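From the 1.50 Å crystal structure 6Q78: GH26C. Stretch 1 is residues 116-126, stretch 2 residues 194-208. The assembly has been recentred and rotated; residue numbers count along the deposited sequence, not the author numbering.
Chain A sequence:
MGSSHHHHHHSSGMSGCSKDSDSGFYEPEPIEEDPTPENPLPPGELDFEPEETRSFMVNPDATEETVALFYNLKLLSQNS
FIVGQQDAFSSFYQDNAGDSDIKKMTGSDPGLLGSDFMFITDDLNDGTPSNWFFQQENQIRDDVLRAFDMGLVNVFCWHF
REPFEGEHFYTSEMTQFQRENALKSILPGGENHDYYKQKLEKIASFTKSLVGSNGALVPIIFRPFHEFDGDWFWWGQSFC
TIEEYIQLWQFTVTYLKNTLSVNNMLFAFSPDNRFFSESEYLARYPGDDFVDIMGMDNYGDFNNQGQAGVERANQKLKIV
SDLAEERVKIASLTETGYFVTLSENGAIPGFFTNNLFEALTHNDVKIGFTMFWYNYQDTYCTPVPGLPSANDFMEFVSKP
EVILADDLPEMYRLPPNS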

# COMPACT_ATOMS: atom_id res chain seq x y z
N ASP A 116 -1.96 8.34 -2.48
CA ASP A 116 -3.12 7.86 -3.25
C ASP A 116 -3.11 8.58 -4.59
O ASP A 116 -2.92 9.79 -4.66
CB ASP A 116 -4.40 8.19 -2.48
CG ASP A 116 -5.64 7.39 -2.95
OD1 ASP A 116 -5.78 7.07 -4.16
OD2 ASP A 116 -6.54 7.16 -2.08
N PHE A 117 -3.33 7.83 -5.67
CA PHE A 117 -3.51 8.43 -7.00
C PHE A 117 -4.87 9.10 -7.20
O PHE A 117 -5.05 9.79 -8.22
CB PHE A 117 -3.27 7.40 -8.10
CG PHE A 117 -1.81 7.19 -8.42
CD1 PHE A 117 -1.07 8.23 -8.97
CD2 PHE A 117 -1.21 5.97 -8.20
CE1 PHE A 117 0.29 8.05 -9.27
CE2 PHE A 117 0.18 5.76 -8.50
CZ PHE A 117 0.91 6.85 -9.04
N MET A 118 -5.82 8.95 -6.26
CA MET A 118 -7.17 9.52 -6.36
C MET A 118 -7.24 10.93 -6.97
O MET A 118 -7.92 11.16 -7.98
CB MET A 118 -7.76 9.51 -4.95
CG MET A 118 -9.15 10.15 -4.87
SD MET A 118 -9.81 10.05 -3.16
CE MET A 118 -8.61 10.91 -2.14
N PHE A 119 -6.61 11.91 -6.32
CA PHE A 119 -6.74 13.28 -6.82
C PHE A 119 -5.89 13.50 -8.08
O PHE A 119 -6.19 14.41 -8.87
CB PHE A 119 -6.33 14.25 -5.69
CG PHE A 119 -7.34 14.33 -4.52
CD1 PHE A 119 -8.71 14.19 -4.72
CD2 PHE A 119 -6.86 14.43 -3.22
CE1 PHE A 119 -9.61 14.24 -3.66
CE2 PHE A 119 -7.77 14.52 -2.15
CZ PHE A 119 -9.13 14.39 -2.37
N ILE A 120 -4.84 12.70 -8.27
CA ILE A 120 -4.00 12.84 -9.44
C ILE A 120 -4.75 12.44 -10.70
O ILE A 120 -4.47 12.97 -11.80
CB ILE A 120 -2.72 12.01 -9.19
CG1 ILE A 120 -1.98 12.61 -7.98
CG2 ILE A 120 -1.82 11.94 -10.43
CD1 ILE A 120 -0.87 11.70 -7.45
N THR A 121 -5.72 11.53 -10.59
CA THR A 121 -6.45 11.04 -11.76
C THR A 121 -7.86 11.61 -11.85
O THR A 121 -8.66 11.16 -12.69
CB THR A 121 -6.54 9.51 -11.80
OG1 THR A 121 -7.27 9.03 -10.65
CG2 THR A 121 -5.13 8.90 -11.83
N ASP A 122 -8.21 12.59 -11.03
CA ASP A 122 -9.57 13.10 -11.05
C ASP A 122 -9.89 13.73 -12.41
O ASP A 122 -9.04 14.40 -13.01
CB ASP A 122 -9.75 14.17 -9.96
CG ASP A 122 -11.23 14.43 -9.66
OD1 ASP A 122 -11.89 15.21 -10.41
OD2 ASP A 122 -11.75 13.77 -8.74
N ASP A 123 -11.12 13.52 -12.89
CA ASP A 123 -11.54 14.14 -14.14
C ASP A 123 -11.33 15.64 -14.14
O ASP A 123 -11.07 16.24 -15.18
CB ASP A 123 -13.03 13.90 -14.37
CG ASP A 123 -13.40 12.45 -14.73
OD1 ASP A 123 -12.50 11.66 -15.02
OD2 ASP A 123 -14.62 12.15 -14.75
N LEU A 124 -11.45 16.28 -12.98
CA LEU A 124 -11.36 17.73 -12.95
C LEU A 124 -9.96 18.25 -12.66
O LEU A 124 -9.77 19.46 -12.57
CB LEU A 124 -12.30 18.30 -11.89
CG LEU A 124 -13.78 18.04 -12.16
CD1 LEU A 124 -14.58 18.83 -11.15
CD2 LEU A 124 -14.14 18.45 -13.58
N ASN A 125 -8.96 17.38 -12.63
CA ASN A 125 -7.59 17.83 -12.43
C ASN A 125 -7.02 18.26 -13.77
O ASN A 125 -6.64 17.42 -14.58
CB ASN A 125 -6.76 16.68 -11.85
CG ASN A 125 -5.33 17.10 -11.50
OD1 ASN A 125 -4.79 18.06 -12.10
ND2 ASN A 125 -4.69 16.35 -10.57
N ASP A 126 -6.94 19.57 -14.00
CA ASP A 126 -6.47 20.15 -15.25
C ASP A 126 -4.99 20.52 -15.21
O ASP A 126 -4.47 21.10 -16.18
CB ASP A 126 -7.33 21.35 -15.66
CG ASP A 126 -7.26 22.50 -14.70
OD1 ASP A 126 -8.27 23.24 -14.60
OD2 ASP A 126 -6.21 22.73 -14.09
N ASP A 194 -10.62 3.70 -23.60
CA ASP A 194 -9.71 4.81 -23.90
C ASP A 194 -9.61 5.78 -22.73
O ASP A 194 -8.52 6.27 -22.42
CB ASP A 194 -10.19 5.53 -25.16
CG ASP A 194 -9.88 4.76 -26.43
OD1 ASP A 194 -10.58 4.99 -27.44
OD2 ASP A 194 -8.96 3.92 -26.41
N TYR A 195 -10.74 6.04 -22.05
CA TYR A 195 -10.71 6.84 -20.83
C TYR A 195 -9.75 6.25 -19.81
O TYR A 195 -8.96 6.98 -19.16
CB TYR A 195 -12.13 6.85 -20.25
CG TYR A 195 -12.31 7.47 -18.89
CD1 TYR A 195 -12.18 6.72 -17.73
CD2 TYR A 195 -12.67 8.80 -18.75
CE1 TYR A 195 -12.38 7.27 -16.48
CE2 TYR A 195 -12.87 9.36 -17.48
CZ TYR A 195 -12.74 8.57 -16.36
OH TYR A 195 -12.94 9.12 -15.11
N TYR A 196 -9.81 4.93 -19.63
CA TYR A 196 -8.93 4.29 -18.65
C TYR A 196 -7.46 4.37 -19.08
O TYR A 196 -6.58 4.62 -18.24
CB TYR A 196 -9.36 2.83 -18.47
CG TYR A 196 -8.51 2.08 -17.49
CD1 TYR A 196 -8.35 2.55 -16.19
CD2 TYR A 196 -7.87 0.89 -17.84
CE1 TYR A 196 -7.57 1.87 -15.25
CE2 TYR A 196 -7.08 0.17 -16.89
CZ TYR A 196 -6.95 0.70 -15.61
OH TYR A 196 -6.18 0.09 -14.65
N LYS A 197 -7.18 4.18 -20.36
CA LYS A 197 -5.81 4.34 -20.83
C LYS A 197 -5.29 5.73 -20.52
O LYS A 197 -4.13 5.88 -20.13
CB LYS A 197 -5.69 4.00 -22.32
CG LYS A 197 -5.79 2.49 -22.59
CD LYS A 197 -5.52 2.12 -24.07
CE LYS A 197 -6.49 2.66 -25.04
NZ LYS A 197 -6.03 2.08 -26.35
N GLN A 198 -6.14 6.76 -20.67
CA GLN A 198 -5.70 8.12 -20.36
C GLN A 198 -5.37 8.27 -18.88
O GLN A 198 -4.41 8.97 -18.53
CB GLN A 198 -6.76 9.13 -20.81
CG GLN A 198 -6.25 10.57 -20.86
CD GLN A 198 -6.09 11.21 -19.49
OE1 GLN A 198 -6.95 11.06 -18.62
NE2 GLN A 198 -4.97 11.91 -19.29
N LYS A 199 -6.14 7.62 -18.01
CA LYS A 199 -5.81 7.68 -16.58
C LYS A 199 -4.47 7.01 -16.30
O LYS A 199 -3.67 7.50 -15.49
CB LYS A 199 -6.90 7.00 -15.75
CG LYS A 199 -8.29 7.61 -15.85
CD LYS A 199 -8.28 9.13 -15.61
CE LYS A 199 -9.74 9.62 -15.48
NZ LYS A 199 -9.79 11.12 -15.24
N LEU A 200 -4.21 5.85 -16.93
CA LEU A 200 -2.90 5.21 -16.76
C LEU A 200 -1.78 6.09 -17.31
O LEU A 200 -0.67 6.12 -16.75
CB LEU A 200 -2.87 3.83 -17.41
CG LEU A 200 -3.87 2.85 -16.79
CD1 LEU A 200 -3.64 1.53 -17.53
CD2 LEU A 200 -3.66 2.66 -15.28
N GLU A 201 -2.04 6.80 -18.40
CA GLU A 201 -1.03 7.71 -18.93
C GLU A 201 -0.73 8.83 -17.93
O GLU A 201 0.43 9.24 -17.80
CB GLU A 201 -1.50 8.27 -20.28
CG GLU A 201 -1.47 7.17 -21.37
CD GLU A 201 -2.43 7.41 -22.54
OE1 GLU A 201 -2.91 8.56 -22.73
OE2 GLU A 201 -2.72 6.44 -23.28
N LYS A 202 -1.75 9.31 -17.20
CA LYS A 202 -1.50 10.31 -16.17
C LYS A 202 -0.71 9.72 -15.00
O LYS A 202 0.24 10.34 -14.51
CB LYS A 202 -2.84 10.87 -15.65
CG LYS A 202 -2.70 11.91 -14.52
CD LYS A 202 -1.88 13.13 -15.00
CE LYS A 202 -1.48 14.04 -13.83
NZ LYS A 202 -2.69 14.64 -13.16
N ILE A 203 -1.06 8.50 -14.56
CA ILE A 203 -0.25 7.84 -13.54
C ILE A 203 1.20 7.71 -14.00
O ILE A 203 2.14 7.95 -13.23
CB ILE A 203 -0.86 6.47 -13.18
CG1 ILE A 203 -2.14 6.71 -12.34
CG2 ILE A 203 0.18 5.60 -12.41
CD1 ILE A 203 -2.89 5.43 -12.02
N ALA A 204 1.41 7.32 -15.26
CA ALA A 204 2.77 7.13 -15.76
C ALA A 204 3.53 8.44 -15.82
O ALA A 204 4.71 8.49 -15.42
CB ALA A 204 2.73 6.48 -17.14
N SER A 205 2.91 9.52 -16.32
CA SER A 205 3.63 10.78 -16.42
C SER A 205 3.95 11.32 -15.02
O SER A 205 5.06 11.82 -14.79
CB SER A 205 2.86 11.79 -17.27
OG SER A 205 1.68 12.19 -16.62
N PHE A 206 3.02 11.16 -14.07
CA PHE A 206 3.34 11.58 -12.71
C PHE A 206 4.48 10.75 -12.16
O PHE A 206 5.43 11.29 -11.55
CB PHE A 206 2.09 11.44 -11.81
CG PHE A 206 2.33 11.80 -10.38
CD1 PHE A 206 2.76 10.85 -9.47
CD2 PHE A 206 2.18 13.11 -9.94
CE1 PHE A 206 2.96 11.19 -8.13
CE2 PHE A 206 2.41 13.46 -8.62
CZ PHE A 206 2.80 12.52 -7.72
N THR A 207 4.38 9.43 -12.31
CA THR A 207 5.40 8.56 -11.71
C THR A 207 6.79 8.81 -12.32
O THR A 207 7.80 8.83 -11.60
CB THR A 207 4.96 7.11 -11.91
OG1 THR A 207 3.73 6.89 -11.20
CG2 THR A 207 6.00 6.13 -11.36
N LYS A 208 6.86 9.01 -13.64
CA LYS A 208 8.16 9.25 -14.27
C LYS A 208 8.69 10.65 -13.99
O LYS A 208 9.85 10.91 -14.33
CB LYS A 208 8.04 9.10 -15.77
CG LYS A 208 7.80 7.70 -16.22
CD LYS A 208 7.68 7.77 -17.75
CE LYS A 208 7.50 6.46 -18.35
NZ LYS A 208 7.49 6.70 -19.83
O HOH W 1 -5.00 15.00 -14.74
O HOH W 2 -2.86 17.03 -14.48

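Two lysines from one helix bind the backbone carbonyls of two consecutive loop residues: Lys-202 NZ donates to Ile-120 O at 2.8 Å, and Lys-199 NZ donates to Thr-121 O, also at 2.8 Å. The loop runs without regular helix or strand here, and the long, flexible lysine side chains reach the carbonyl oxygens from a helix whose own backbone is already paired i to i+4.

Each ammonium has further partners. Lys-199, with its CB directed sideways, bends through m, m, t, t so that its end comes nearer the loop, and NZ also meets Asp-123 OD1 at 2.8 Å in a hydrogen-bonded salt bridge. The same carboxylate oxygen accepts from Tyr-195, whose OH lies 2.6 Å from Asp-123 OD1. Tyr-195 and Lys-199 are one helical turn apart, so both can converge on one acceptor; aspartate supplies the charge that a buried lysine needs. The loop positions that acceptor with a type I turn from Asp-122 to Asn-125, closed by Asn-125 N to Asp-122 O at 3.0 Å and supported by Leu-124 N to Asp-122 OD1 at 2.8 Å. Asp-122 thus braces the turn while its CB points away from the helix.

Lys-202 points toward the loop and is satisfied partly through solvent. Water 1 accepts from Lys-202 NZ (2.8 Å) and donates to Asn-125 O (2.9 Å); water 2 accepts from Lys-202 NZ (2.7 Å) and donates to Asn-125 OD1 (3.2 Å). Asn-125 also ties the loop to itself, its ND2 donating to Phe-119 O at 3.0 Å.

Farther along the helix the contact becomes largely apolar and buried. Ile-203 CG2 sits over one face of the Phe-117 ring, 4.0 Å from its centroid, and Ile-120 CD1 sits over a face of the Phe-206 ring, 3.8 Å from that centroid. Isoleucine and phenylalanine therefore appear on both sides, each helix residue answering the other type in the loop. The two phenylalanine rings meet obliquely, with planes at 85° and Phe-117 CE1 3.7 Å from Phe-206 CD1. Thr-121 CG2 packs against Ile-203 CG1 at 3.7 Å, so this threonine gives a methyl to the apolar layer and its carbonyl to Lys-199. At the edge of the Phe-117 ring, Thr-207 OG1 lies 3.6 Å from Phe-117 CZ; that hydroxyl donates to Ile-203 O at 2.8 Å, so the polar group beside the aromatic ring is not left without a partner.

The rule is compact: 551 Å², both sides summed, is buried between the stretches, shared by packed hydrophobic side chains and lysines whose charged ends are held by carbonyl oxygens, and in addition by a carboxylate for Lys-199 and by two waters for Lys-202.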